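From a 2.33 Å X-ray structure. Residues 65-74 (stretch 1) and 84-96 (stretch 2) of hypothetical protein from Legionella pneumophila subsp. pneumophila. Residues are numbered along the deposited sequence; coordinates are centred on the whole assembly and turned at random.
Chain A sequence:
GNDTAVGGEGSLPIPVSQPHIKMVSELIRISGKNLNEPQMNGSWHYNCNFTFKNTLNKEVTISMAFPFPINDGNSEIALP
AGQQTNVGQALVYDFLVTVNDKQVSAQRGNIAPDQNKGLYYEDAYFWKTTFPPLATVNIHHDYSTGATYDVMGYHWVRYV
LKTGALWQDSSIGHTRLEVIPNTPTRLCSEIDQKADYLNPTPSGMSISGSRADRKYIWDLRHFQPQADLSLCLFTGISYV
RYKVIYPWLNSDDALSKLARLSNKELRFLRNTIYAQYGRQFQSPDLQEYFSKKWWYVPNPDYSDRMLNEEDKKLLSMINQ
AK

Stretch 1 65-74: AFPFPINDGN
Stretch 2, residues 84-96: QTNVGQALVYDFL

Where two chain segments meet without forming a full sheet, a few backbone hydrogen bonds can fix the register while apolar side chains fill the space beside them. Residues 65-74 and 84-96 illustrate this economy, burying 653 Å² between them. Stretch 1 enters already in a strand at Ala65; across from it, stretch 2 runs in the opposite sense.

From Phe66 to Phe68 the contact is purely apolar. Phe66 (chi1 t, 167°; chi2 82°) makes an offset stack with Phe95 (chi1 t, chi2 81°), the ring centroids 4.6 Å apart and the planes at 20°. Phe66 CG lies 3.6 Å from Phe95 CE1, while Val92 CG2 approaches the edge of the Phe66 ring, 3.8 Å from its CE2. Phe68, extended in backbone (-151/153) with chi1 p, places CE1 3.5 Å from Ala90 CB and CB 3.9 Å from Val92 CG2.

Backbone bonding begins at Pro69 (-76/159), whose O accepts from Leu91 N at 3.0 Å. Ile70 (-128/168) forms a single beta bridge with Ala90, their CA atoms 4.3 Å apart. Its CA-to-CB bond points away overall, although Ile70 CB lies 3.4 Å from Gln89 O; Ile70 CD1 reaches 4.1 Å from Gly88 CA.

Asn71 (-82/106) is the polar hub. Asn71 N donates to Gln89 O at 2.7 Å, and Asn71 O accepts from Gly88 N at 2.6 Å, engaging the type II turn from Asn86 to Gln89. That turn is closed by Gln89 N to Asn86 O at 3.2 Å; at Gly88 (92/-11) a CB would be jammed against the preceding carbonyl O, which by itself calls for glycine. With chi1 t, Asn71 also sends ND2 to Thr85 OG1, a 3.2 Å hydrogen bond, while its OD1 accepts from Gly73 N at 3.0 Å. Beyond Asp72, Gly73 (77/8) brings CA within 3.7 Å of Val87 CG2, and Asn74 leaves the contact.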

ATOM      1  N   ALA A  65      14.645  14.990   9.027  1.00 30.64           N
ATOM      2  CA  ALA A  65      13.328  15.304   8.495  1.00 28.77           C
ATOM      3  C   ALA A  65      12.631  14.084   7.944  1.00 31.76           C
ATOM      4  O   ALA A  65      13.279  13.233   7.316  1.00 30.21           O
ATOM      5  CB  ALA A  65      13.447  16.355   7.407  1.00 29.21           C
ATOM      6  N   PHE A  66      11.296  14.008   8.179  1.00 28.19           N
ATOM      7  CA  PHE A  66      10.412  12.989   7.609  1.00 26.58           C
ATOM      8  C   PHE A  66       9.593  13.676   6.508  1.00 28.45           C
ATOM      9  O   PHE A  66       8.679  14.410   6.852  1.00 26.21           O
ATOM     10  CB  PHE A  66       9.498  12.314   8.658  1.00 27.71           C
ATOM     11  CG  PHE A  66       8.364  11.495   8.051  1.00 27.76           C
ATOM     12  CD1 PHE A  66       8.580  10.195   7.603  1.00 28.77           C
ATOM     13  CD2 PHE A  66       7.080  12.018   7.947  1.00 28.26           C
ATOM     14  CE1 PHE A  66       7.528   9.430   7.083  1.00 27.35           C
ATOM     15  CE2 PHE A  66       6.033  11.253   7.412  1.00 29.06           C
ATOM     16  CZ  PHE A  66       6.266   9.961   6.995  1.00 25.66           C
ATOM     17  N   PRO A  67       9.919  13.484   5.197  1.00 26.02           N
ATOM     18  CA  PRO A  67       9.136  14.136   4.134  1.00 25.53           C
ATOM     19  C   PRO A  67       7.826  13.424   3.870  1.00 28.92           C
ATOM     20  O   PRO A  67       7.725  12.215   4.064  1.00 30.15           O
ATOM     21  CB  PRO A  67      10.049  14.060   2.908  1.00 27.98           C
ATOM     22  CG  PRO A  67      11.244  13.287   3.321  1.00 33.15           C
ATOM     23  CD  PRO A  67      10.971  12.630   4.622  1.00 28.56           C
ATOM     24  N   PHE A  68       6.824  14.150   3.401  1.00 24.89           N
ATOM     25  CA  PHE A  68       5.527  13.512   3.154  1.00 23.32           C
ATOM     26  C   PHE A  68       4.733  14.203   2.029  1.00 25.21           C
ATOM     27  O   PHE A  68       4.881  15.412   1.811  1.00 22.39           O
ATOM     28  CB  PHE A  68       4.688  13.496   4.463  1.00 24.05           C
ATOM     29  CG  PHE A  68       4.576  14.829   5.162  1.00 23.99           C
ATOM     30  CD1 PHE A  68       3.661  15.791   4.729  1.00 26.72           C
ATOM     31  CD2 PHE A  68       5.359  15.120   6.262  1.00 24.11           C
ATOM     32  CE1 PHE A  68       3.551  17.020   5.383  1.00 26.62           C
ATOM     33  CE2 PHE A  68       5.244  16.352   6.919  1.00 27.22           C
ATOM     34  CZ  PHE A  68       4.354  17.299   6.469  1.00 25.23           C
ATOM     35  N   PRO A  69       3.842  13.454   1.336  1.00 22.58           N
ATOM     36  CA  PRO A  69       2.949  14.116   0.357  1.00 22.42           C
ATOM     37  C   PRO A  69       1.820  14.852   1.086  1.00 27.26           C
ATOM     38  O   PRO A  69       1.523  14.566   2.245  1.00 26.48           O
ATOM     39  CB  PRO A  69       2.416  12.940  -0.484  1.00 23.31           C
ATOM     40  CG  PRO A  69       2.495  11.739   0.413  1.00 25.30           C
ATOM     41  CD  PRO A  69       3.533  12.011   1.470  1.00 21.92           C
ATOM     42  N   ILE A  70       1.197  15.814   0.421  1.00 27.56           N
ATOM     43  CA  ILE A  70       0.094  16.577   1.024  1.00 27.19           C
ATOM     44  C   ILE A  70      -1.123  16.572   0.120  1.00 32.41           C
ATOM     45  O   ILE A  70      -1.017  16.218  -1.064  1.00 33.97           O
ATOM     46  CB  ILE A  70       0.495  18.031   1.352  1.00 30.14           C
ATOM     47  CG1 ILE A  70       0.863  18.832   0.080  1.00 31.35           C
ATOM     48  CG2 ILE A  70       1.541  18.112   2.455  1.00 28.98           C
ATOM     49  CD1 ILE A  70       0.508  20.349   0.158  1.00 36.11           C
ATOM     50  N   ASN A  71      -2.272  17.025   0.656  1.00 27.14           N
ATOM     51  CA  ASN A  71      -3.459  17.209  -0.165  1.00 26.52           C
ATOM     52  C   ASN A  71      -3.293  18.560  -0.861  1.00 28.55           C
ATOM     53  O   ASN A  71      -3.329  19.601  -0.211  1.00 26.56           O
ATOM     54  CB  ASN A  71      -4.755  17.122   0.665  1.00 26.79           C
ATOM     55  CG  ASN A  71      -6.022  17.183  -0.152  1.00 35.80           C
ATOM     56  OD1 ASN A  71      -6.051  17.642  -1.314  1.00 29.59           O
ATOM     57  ND2 ASN A  71      -7.117  16.767   0.464  1.00 23.14           N
ATOM     58  N   ASP A  72      -2.993  18.539  -2.161  1.00 27.36           N
ATOM     59  CA  ASP A  72      -2.762  19.789  -2.888  1.00 29.23           C
ATOM     60  C   ASP A  72      -4.021  20.252  -3.659  1.00 34.71           C
ATOM     61  O   ASP A  72      -3.964  21.247  -4.375  1.00 36.26           O
ATOM     62  CB  ASP A  72      -1.548  19.661  -3.828  1.00 31.49           C
ATOM     63  CG  ASP A  72      -1.633  18.553  -4.859  1.00 46.30           C
ATOM     64  OD1 ASP A  72      -2.753  18.030  -5.086  1.00 48.53           O
ATOM     65  OD2 ASP A  72      -0.575  18.190  -5.427  1.00 50.53           O
ATOM     66  N   GLY A  73      -5.131  19.542  -3.466  1.00 31.36           N
ATOM     67  CA  GLY A  73      -6.417  19.820  -4.086  1.00 32.24           C
ATOM     68  C   GLY A  73      -6.579  19.420  -5.536  1.00 40.13           C
ATOM     69  O   GLY A  73      -7.595  19.751  -6.137  1.00 41.29           O
ATOM     70  N   ASN A  74      -5.610  18.690  -6.106  1.00 40.15           N
ATOM     71  CA  ASN A  74      -5.618  18.265  -7.517  1.00 41.27           C
ATOM     72  C   ASN A  74      -6.155  16.864  -7.723  1.00 45.58           C
ATOM     73  O   ASN A  74      -6.542  16.492  -8.839  1.00 46.20           O
ATOM     74  CB  ASN A  74      -4.189  18.309  -8.084  1.00 42.77           C
ATOM     75  CG  ASN A  74      -3.791  19.653  -8.625  1.00 70.30           C
ATOM     76  OD1 ASN A  74      -2.849  20.278  -8.137  1.00 61.04           O
ATOM     77  ND2 ASN A  74      -4.481  20.116  -9.672  1.00 67.93           N
ATOM     78  N   GLN A  84     -10.103  12.933   8.569  1.00 35.76           N
ATOM     79  CA  GLN A  84     -10.582  13.998   7.699  1.00 35.00           C
ATOM     80  C   GLN A  84      -9.383  14.604   7.017  1.00 34.40           C
ATOM     81  O   GLN A  84      -8.267  14.504   7.532  1.00 32.67           O
ATOM     82  CB  GLN A  84     -11.379  15.047   8.502  1.00 38.20           C
ATOM     83  CG  GLN A  84     -12.688  14.482   9.066  1.00 54.20           C
ATOM     84  CD  GLN A  84     -13.472  15.431   9.945  1.00 68.80           C
ATOM     85  OE1 GLN A  84     -12.936  16.112  10.833  1.00 57.16           O
ATOM     86  NE2 GLN A  84     -14.786  15.420   9.772  1.00 65.86           N
ATOM     87  N   THR A  85      -9.594  15.179   5.833  1.00 31.22           N
ATOM     88  CA  THR A  85      -8.548  15.806   5.012  1.00 29.63           C
ATOM     89  C   THR A  85      -9.076  17.097   4.436  1.00 32.66           C
ATOM     90  O   THR A  85     -10.278  17.352   4.491  1.00 32.50           O
ATOM     91  CB  THR A  85      -8.064  14.840   3.885  1.00 41.17           C
ATOM     92  OG1 THR A  85      -6.843  15.324   3.323  1.00 43.37           O
ATOM     93  CG2 THR A  85      -9.096  14.631   2.767  1.00 39.91           C
ATOM     94  N   ASN A  86      -8.164  17.905   3.894  1.00 30.05           N
ATOM     95  CA  ASN A  86      -8.381  19.150   3.155  1.00 30.06           C
ATOM     96  C   ASN A  86      -7.055  19.619   2.569  1.00 31.17           C
ATOM     97  O   ASN A  86      -6.006  19.074   2.921  1.00 31.21           O
ATOM     98  CB  ASN A  86      -9.034  20.231   4.007  1.00 35.18           C
ATOM     99  CG  ASN A  86     -10.536  20.283   3.889  1.00 49.51           C
ATOM    100  OD1 ASN A  86     -11.251  20.280   4.893  1.00 48.72           O
ATOM    101  ND2 ASN A  86     -11.047  20.342   2.670  1.00 39.06           N
ATOM    102  N   VAL A  87      -7.107  20.587   1.649  1.00 26.86           N
ATOM    103  CA  VAL A  87      -5.942  21.153   0.978  1.00 26.79           C
ATOM    104  C   VAL A  87      -4.902  21.631   2.033  1.00 31.87           C
ATOM    105  O   VAL A  87      -5.259  22.285   3.015  1.00 31.03           O
ATOM    106  CB  VAL A  87      -6.332  22.300  -0.009  1.00 30.32           C
ATOM    107  CG1 VAL A  87      -5.103  22.925  -0.672  1.00 28.68           C
ATOM    108  CG2 VAL A  87      -7.314  21.805  -1.066  1.00 30.16           C
ATOM    109  N   GLY A  88      -3.647  21.260   1.806  1.00 28.57           N
ATOM    110  CA  GLY A  88      -2.528  21.647   2.643  1.00 29.89           C
ATOM    111  C   GLY A  88      -2.185  20.681   3.750  1.00 34.60           C
ATOM    112  O   GLY A  88      -1.146  20.839   4.389  1.00 35.34           O
ATOM    113  N   GLN A  89      -3.056  19.704   4.004  1.00 30.81           N
ATOM    114  CA  GLN A  89      -2.828  18.706   5.047  1.00 30.53           C
ATOM    115  C   GLN A  89      -2.011  17.520   4.556  1.00 33.54           C
ATOM    116  O   GLN A  89      -2.128  17.105   3.383  1.00 30.86           O
ATOM    117  CB  GLN A  89      -4.149  18.205   5.615  1.00 31.99           C
ATOM    118  CG  GLN A  89      -4.538  18.963   6.860  1.00 46.39           C
ATOM    119  CD  GLN A  89      -6.010  19.015   6.923  1.00 56.21           C
ATOM    120  OE1 GLN A  89      -6.633  19.957   6.433  1.00 58.80           O
ATOM    121  NE2 GLN A  89      -6.598  17.957   7.442  1.00 43.22           N
ATOM    122  N   ALA A  90      -1.197  16.969   5.485  1.00 29.24           N
ATOM    123  CA  ALA A  90      -0.347  15.808   5.255  1.00 27.12           C
ATOM    124  C   ALA A  90      -1.192  14.575   4.980  1.00 30.61           C
ATOM    125  O   ALA A  90      -2.280  14.425   5.552  1.00 30.05           O
ATOM    126  CB  ALA A  90       0.526  15.564   6.471  1.00 27.45           C
ATOM    127  N   LEU A  91      -0.685  13.681   4.127  1.00 26.27           N
ATOM    128  CA  LEU A  91      -1.386  12.428   3.844  1.00 25.27           C
ATOM    129  C   LEU A  91      -0.775  11.327   4.745  1.00 31.52           C
ATOM    130  O   LEU A  91      -0.719  10.153   4.389  1.00 32.65           O
ATOM    131  CB  LEU A  91      -1.343  12.091   2.333  1.00 23.90           C
ATOM    132  CG  LEU A  91      -2.055  13.102   1.376  1.00 26.67           C
ATOM    133  CD1 LEU A  91      -1.927  12.658  -0.057  1.00 26.36           C
ATOM    134  CD2 LEU A  91      -3.511  13.248   1.696  1.00 26.10           C
ATOM    135  N   VAL A  92      -0.364  11.759   5.946  1.00 27.83           N
ATOM    136  CA  VAL A  92       0.246  11.038   7.059  1.00 27.80           C
ATOM    137  C   VAL A  92      -0.564  11.439   8.296  1.00 29.62           C
ATOM    138  O   VAL A  92      -0.909  12.602   8.461  1.00 29.22           O
ATOM    139  CB  VAL A  92       1.784  11.361   7.173  1.00 32.61           C
ATOM    140  CG1 VAL A  92       2.353  10.995   8.539  1.00 32.52           C
ATOM    141  CG2 VAL A  92       2.565  10.659   6.079  1.00 32.06           C
ATOM    142  N   TYR A  93      -0.913  10.465   9.135  1.00 25.99           N
ATOM    143  CA  TYR A  93      -1.761  10.712  10.285  1.00 25.28           C
ATOM    144  C   TYR A  93      -1.102  10.253  11.545  1.00 31.42           C
ATOM    145  O   TYR A  93      -0.568   9.145  11.591  1.00 32.14           O
ATOM    146  CB  TYR A  93      -3.121   9.988  10.094  1.00 24.48           C
ATOM    147  CG  TYR A  93      -3.789  10.382   8.805  1.00 24.33           C
ATOM    148  CD1 TYR A  93      -4.472  11.589   8.694  1.00 26.82           C
ATOM    149  CD2 TYR A  93      -3.654   9.603   7.661  1.00 23.91           C
ATOM    150  CE1 TYR A  93      -5.038  11.993   7.488  1.00 27.22           C
ATOM    151  CE2 TYR A  93      -4.191  10.013   6.442  1.00 24.50           C
ATOM    152  CZ  TYR A  93      -4.896  11.202   6.367  1.00 32.06           C
ATOM    153  OH  TYR A  93      -5.442  11.621   5.184  1.00 34.91           O
ATOM    154  N   ASP A  94      -1.187  11.093  12.585  1.00 29.81           N
ATOM    155  CA  ASP A  94      -0.720  10.832  13.952  1.00 30.67           C
ATOM    156  C   ASP A  94       0.735  10.388  13.954  1.00 34.62           C
ATOM    157  O   ASP A  94       1.087   9.356  14.531  1.00 36.45           O
ATOM    158  CB  ASP A  94      -1.631   9.803  14.671  1.00 32.85           C
ATOM    159  CG  ASP A  94      -3.111  10.167  14.619  1.00 48.69           C
ATOM    160  OD1 ASP A  94      -3.473  11.269  15.104  1.00 51.55           O
ATOM    161  OD2 ASP A  94      -3.901   9.368  14.068  1.00 52.87           O
ATOM    162  N   PHE A  95       1.567  11.157  13.262  1.00 29.14           N
ATOM    163  CA  PHE A  95       2.999  10.935  13.199  1.00 27.35           C
ATOM    164  C   PHE A  95       3.598  11.141  14.570  1.00 34.50           C
ATOM    165  O   PHE A  95       3.415  12.196  15.186  1.00 35.63           O
ATOM    166  CB  PHE A  95       3.649  11.878  12.187  1.00 27.16           C
ATOM    167  CG  PHE A  95       5.145  11.704  12.093  1.00 27.43           C
ATOM    168  CD1 PHE A  95       5.697  10.682  11.320  1.00 28.73           C
ATOM    169  CD2 PHE A  95       6.007  12.562  12.776  1.00 28.34           C
ATOM    170  CE1 PHE A  95       7.085  10.509  11.241  1.00 28.81           C
ATOM    171  CE2 PHE A  95       7.395  12.404  12.677  1.00 31.28           C
ATOM    172  CZ  PHE A  95       7.924  11.378  11.911  1.00 28.57           C
ATOM    173  N   LEU A  96       4.289  10.110  15.052  1.00 32.02           N
ATOM    174  CA  LEU A  96       5.008  10.101  16.309  1.00 32.49           C
ATOM    175  C   LEU A  96       6.438   9.644  16.047  1.00 36.35           C
ATOM    176  O   LEU A  96       6.630   8.602  15.415  1.00 36.13           O
ATOM    177  CB  LEU A  96       4.335   9.166  17.339  1.00 33.05           C
ATOM    178  CG  LEU A  96       2.895   9.443  17.756  1.00 37.17           C
ATOM    179  CD1 LEU A  96       2.377   8.294  18.593  1.00 37.83           C
ATOM    180  CD2 LEU A  96       2.761  10.782  18.504  1.00 36.91           C
TER